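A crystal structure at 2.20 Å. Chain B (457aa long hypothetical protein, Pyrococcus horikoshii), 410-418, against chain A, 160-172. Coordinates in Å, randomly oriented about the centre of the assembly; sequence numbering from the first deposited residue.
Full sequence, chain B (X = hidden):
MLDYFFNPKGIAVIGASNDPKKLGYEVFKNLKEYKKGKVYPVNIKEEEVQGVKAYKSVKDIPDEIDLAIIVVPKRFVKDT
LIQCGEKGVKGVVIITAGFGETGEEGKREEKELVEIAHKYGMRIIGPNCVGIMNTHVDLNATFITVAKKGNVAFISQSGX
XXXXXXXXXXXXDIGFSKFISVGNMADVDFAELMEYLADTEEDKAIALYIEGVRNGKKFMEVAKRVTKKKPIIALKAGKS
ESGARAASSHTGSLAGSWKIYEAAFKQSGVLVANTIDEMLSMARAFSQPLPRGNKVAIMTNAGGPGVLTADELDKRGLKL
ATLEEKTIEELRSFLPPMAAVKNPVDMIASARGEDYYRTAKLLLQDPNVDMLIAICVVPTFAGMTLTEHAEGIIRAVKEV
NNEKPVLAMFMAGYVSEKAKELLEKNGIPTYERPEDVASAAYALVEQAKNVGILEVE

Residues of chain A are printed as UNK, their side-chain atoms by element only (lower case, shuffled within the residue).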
# COMPACT_ATOMS: atom_id res chain seq x y z
N PHE B 410 11.70 -1.88 -4.50
CA PHE B 410 11.57 -3.22 -5.05
C PHE B 410 10.11 -3.69 -5.14
O PHE B 410 9.38 -3.75 -4.15
CB PHE B 410 12.34 -4.18 -4.14
CG PHE B 410 13.80 -4.13 -4.46
CD1 PHE B 410 14.41 -2.90 -4.71
CD2 PHE B 410 14.56 -5.29 -4.41
CE1 PHE B 410 15.78 -2.84 -4.89
CE2 PHE B 410 15.94 -5.22 -4.60
CZ PHE B 410 16.55 -3.99 -4.84
N MSE B 411 9.67 -3.97 -6.38
CA MSE B 411 8.47 -4.78 -6.56
C MSE B 411 8.88 -6.25 -6.64
O MSE B 411 9.91 -6.61 -7.19
CB MSE B 411 7.80 -4.38 -7.87
CG MSE B 411 7.29 -2.94 -7.90
SE MSE B 411 6.88 -2.45 -9.59
CE MSE B 411 5.77 -1.08 -9.20
N ALA B 412 8.06 -7.12 -6.03
CA ALA B 412 6.86 -6.69 -5.32
C ALA B 412 6.22 -7.86 -4.58
O ALA B 412 6.62 -9.01 -4.71
CB ALA B 412 5.89 -6.11 -6.35
N GLY B 413 5.21 -7.54 -3.74
CA GLY B 413 4.49 -8.59 -3.04
C GLY B 413 5.44 -9.46 -2.20
O GLY B 413 6.36 -8.98 -1.57
N TYR B 414 5.15 -10.78 -2.17
CA TYR B 414 6.03 -11.67 -1.44
C TYR B 414 7.38 -11.83 -2.14
O TYR B 414 8.38 -12.17 -1.52
CB TYR B 414 5.36 -13.04 -1.32
CG TYR B 414 4.02 -12.93 -0.69
CD1 TYR B 414 3.90 -12.50 0.63
CD2 TYR B 414 2.89 -13.36 -1.38
CE1 TYR B 414 2.66 -12.49 1.25
CE2 TYR B 414 1.65 -13.36 -0.76
CZ TYR B 414 1.53 -12.92 0.54
OH TYR B 414 0.29 -12.85 1.14
N VAL B 415 7.35 -11.61 -3.47
CA VAL B 415 8.57 -11.81 -4.23
C VAL B 415 9.70 -10.88 -3.76
O VAL B 415 10.87 -11.22 -3.80
CB VAL B 415 8.27 -11.54 -5.71
CG1 VAL B 415 9.53 -11.73 -6.54
CG2 VAL B 415 7.20 -12.50 -6.20
N SER B 416 9.35 -9.64 -3.38
CA SER B 416 10.41 -8.68 -3.04
C SER B 416 10.64 -8.59 -1.53
O SER B 416 11.60 -7.99 -1.05
CB SER B 416 10.02 -7.32 -3.59
OG SER B 416 9.00 -6.77 -2.77
N GLU B 417 9.82 -9.22 -0.70
CA GLU B 417 10.01 -9.13 0.75
C GLU B 417 11.40 -9.46 1.28
O GLU B 417 11.93 -8.72 2.10
CB GLU B 417 8.97 -9.99 1.47
CG GLU B 417 7.81 -9.18 2.02
CD GLU B 417 6.82 -10.03 2.79
OE1 GLU B 417 7.26 -10.83 3.65
OE2 GLU B 417 5.60 -9.89 2.55
N LYS B 418 11.99 -10.56 0.83
CA LYS B 418 13.33 -10.91 1.29
C LYS B 418 14.32 -9.81 0.90
O LYS B 418 15.24 -9.50 1.64
CB LYS B 418 13.75 -12.27 0.72
CG LYS B 418 14.98 -12.84 1.41
CD LYS B 418 15.66 -13.95 0.62
CE LYS B 418 15.34 -15.34 1.18
NZ LYS B 418 15.97 -16.45 0.38
N UNK A 160 7.29 -5.37 -17.36
CA UNK A 160 7.91 -5.37 -16.03
C UNK A 160 6.90 -4.85 -15.01
O UNK A 160 6.79 -5.38 -13.91
c UNK A 160 9.15 -4.50 -16.03
N UNK A 161 6.18 -3.79 -15.37
CA UNK A 161 5.17 -3.26 -14.47
C UNK A 161 4.08 -4.33 -14.31
O UNK A 161 3.56 -4.53 -13.22
c UNK A 161 3.56 -1.43 -14.02
c UNK A 161 4.34 -1.04 -12.75
c UNK A 161 2.81 -0.23 -14.60
c UNK A 161 4.54 -1.99 -15.04
N UNK A 162 3.75 -5.01 -15.39
CA UNK A 162 2.75 -6.06 -15.32
C UNK A 162 3.11 -7.09 -14.24
O UNK A 162 2.32 -7.35 -13.34
N UNK A 163 4.30 -7.67 -14.33
CA UNK A 163 4.73 -8.65 -13.34
C UNK A 163 4.69 -8.10 -11.91
O UNK A 163 4.20 -8.75 -10.98
c UNK A 163 6.13 -9.14 -13.66
N UNK A 164 5.22 -6.89 -11.74
CA UNK A 164 5.25 -6.28 -10.43
C UNK A 164 3.87 -6.06 -9.83
O UNK A 164 3.69 -6.16 -8.62
N UNK A 165 2.90 -5.76 -10.68
CA UNK A 165 1.55 -5.53 -10.22
C UNK A 165 0.93 -6.89 -9.86
O UNK A 165 0.25 -7.01 -8.85
c UNK A 165 0.57 -2.42 -12.39
c UNK A 165 1.17 -3.29 -11.29
c UNK A 165 -0.77 -4.85 -11.06
c UNK A 165 0.73 -4.76 -11.31
N UNK A 166 1.20 -7.91 -10.66
CA UNK A 166 0.68 -9.24 -10.36
C UNK A 166 1.17 -9.65 -8.96
O UNK A 166 0.37 -10.10 -8.13
c UNK A 166 0.45 -10.00 -12.73
c UNK A 166 1.16 -10.27 -11.41
c UNK A 166 0.87 -11.69 -10.96
N UNK A 167 2.45 -9.47 -8.68
CA UNK A 167 2.98 -9.82 -7.36
C UNK A 167 2.33 -8.97 -6.30
O UNK A 167 2.06 -9.43 -5.20
o UNK A 167 7.32 -12.12 -11.51
c UNK A 167 5.43 -12.00 -10.09
c UNK A 167 4.50 -9.62 -7.28
c UNK A 167 6.66 -11.52 -10.47
c UNK A 167 6.52 -9.81 -8.79
c UNK A 167 5.27 -10.29 -8.39
c UNK A 167 7.22 -10.42 -9.83
c UNK A 167 4.74 -11.39 -9.06
N UNK A 168 2.08 -7.70 -6.64
CA UNK A 168 1.46 -6.79 -5.71
C UNK A 168 0.08 -7.28 -5.30
O UNK A 168 -0.19 -7.48 -4.12
c UNK A 168 0.62 -1.85 -4.99
c UNK A 168 1.33 -5.40 -6.33
n UNK A 168 -0.64 -1.79 -4.21
c UNK A 168 0.70 -2.97 -6.03
c UNK A 168 0.73 -4.35 -5.38
N UNK A 169 -0.79 -7.47 -6.29
CA UNK A 169 -2.16 -7.93 -6.07
C UNK A 169 -2.26 -9.27 -5.35
O UNK A 169 -3.17 -9.48 -4.55
c UNK A 169 -3.23 -6.65 -7.95
c UNK A 169 -2.91 -8.04 -7.40
o UNK A 169 -2.09 -8.75 -8.34
N UNK A 170 -1.33 -10.17 -5.64
CA UNK A 170 -1.31 -11.49 -5.04
C UNK A 170 -1.26 -11.34 -3.53
O UNK A 170 -2.09 -11.90 -2.81
c UNK A 170 0.77 -13.50 -7.63
c UNK A 170 -0.38 -12.78 -6.97
c UNK A 170 0.15 -13.51 -4.62
c UNK A 170 -0.11 -12.31 -5.54
N UNK A 171 -0.28 -10.58 -3.05
CA UNK A 171 -0.15 -10.36 -1.62
C UNK A 171 -1.32 -9.57 -1.04
O UNK A 171 -1.72 -9.78 0.10
c UNK A 171 2.69 -8.82 0.53
n UNK A 171 4.09 -7.89 2.37
c UNK A 171 1.29 -9.27 0.16
c UNK A 171 1.16 -9.62 -1.31
c UNK A 171 2.70 -8.13 1.89
N UNK A 172 -1.86 -8.65 -1.84
CA UNK A 172 -2.98 -7.81 -1.39
C UNK A 172 -4.30 -8.52 -1.58
O UNK A 172 -5.37 -7.96 -1.34
c UNK A 172 -3.01 -6.48 -2.16
c UNK A 172 -1.95 -4.21 -2.59
o UNK A 172 -2.61 -4.19 -3.65
o UNK A 172 -1.37 -3.21 -2.13
c UNK A 172 -1.85 -5.53 -1.84
O HOH W 1 3.62 -11.79 -4.32

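Position 160 has one side-chain carbon. Its CB points sideways and makes no contact with the chain B stretch. It is Ala A160.

Position 161 has four carbons, forked at the second. Its CB points away, yet one terminal carbon lies 3.8 Å from CE of Met B411, a selenomethionine. It is Leu A161, and that carbon is CD1.

Position 162 has no side-chain atoms and is out of reach. It is Gly A162. Position 163 has one carbon, also out of reach: Ala A163.

Position 164 has no side-chain atoms. Its CA is 4.1 Å from CB of Met B411, and its O is 3.2 Å from CB of Ala B412. An ideal CB here would lie 2.8 Å from SE of Met B411, a clash. It is Gly A164.

Position 165 has four carbons, forked at the first, with one arm two carbons long. Its CB points away. It is Ile A165. Position 166 has one carbon carrying two more and makes no contact: Val A166.

Position 167 has one carbon, then a six-carbon ring bearing one oxygen. CG2 of Val B415 sits over one ring face, 3.8 Å from the centroid, a CH-pi contact. The CB is 3.4 Å from O of Ala B412. It is Tyr A167.

Position 168 has four carbons in a row ending in nitrogen. Its CB points away, and the nitrogen forms a salt bridge with position 172. It is Lys A168.

Position 169 has one carbon carrying an oxygen and a carbon. Its CB points away. It is Thr A169.

Position 170 has four carbons, forked at the first, with one arm two carbons long. The short arm meets the ring edge of Tyr B414, 4.1 Å from CE2. It is Ile A170.

Position 171 has four carbons in a row ending in nitrogen. Its CB lies over the Tyr B414 ring, 3.9 Å from the centroid, and its nitrogen is 2.5 Å from OE2 of Glu B417. It is Lys A171.

Position 172 has three carbons, the third carrying two oxygens. Its CB points away. It is Glu A172; its OE2 is 2.6 Å from NZ of Lys A168.

The helix axes lie 8.0 Å apart at closest approach, with 95° between their directions. Gly B413 permits close packing: its CA is 3.4 Å from O of Tyr A167, where an ideal CB would clash. A water also links that O to N of Tyr B414. The extended Lys A171 passes over one face of the Tyr B414 ring to its hydrogen-bonded salt bridge with Glu B417.

Chain A (160-172) ALGAGIVYKTIKE
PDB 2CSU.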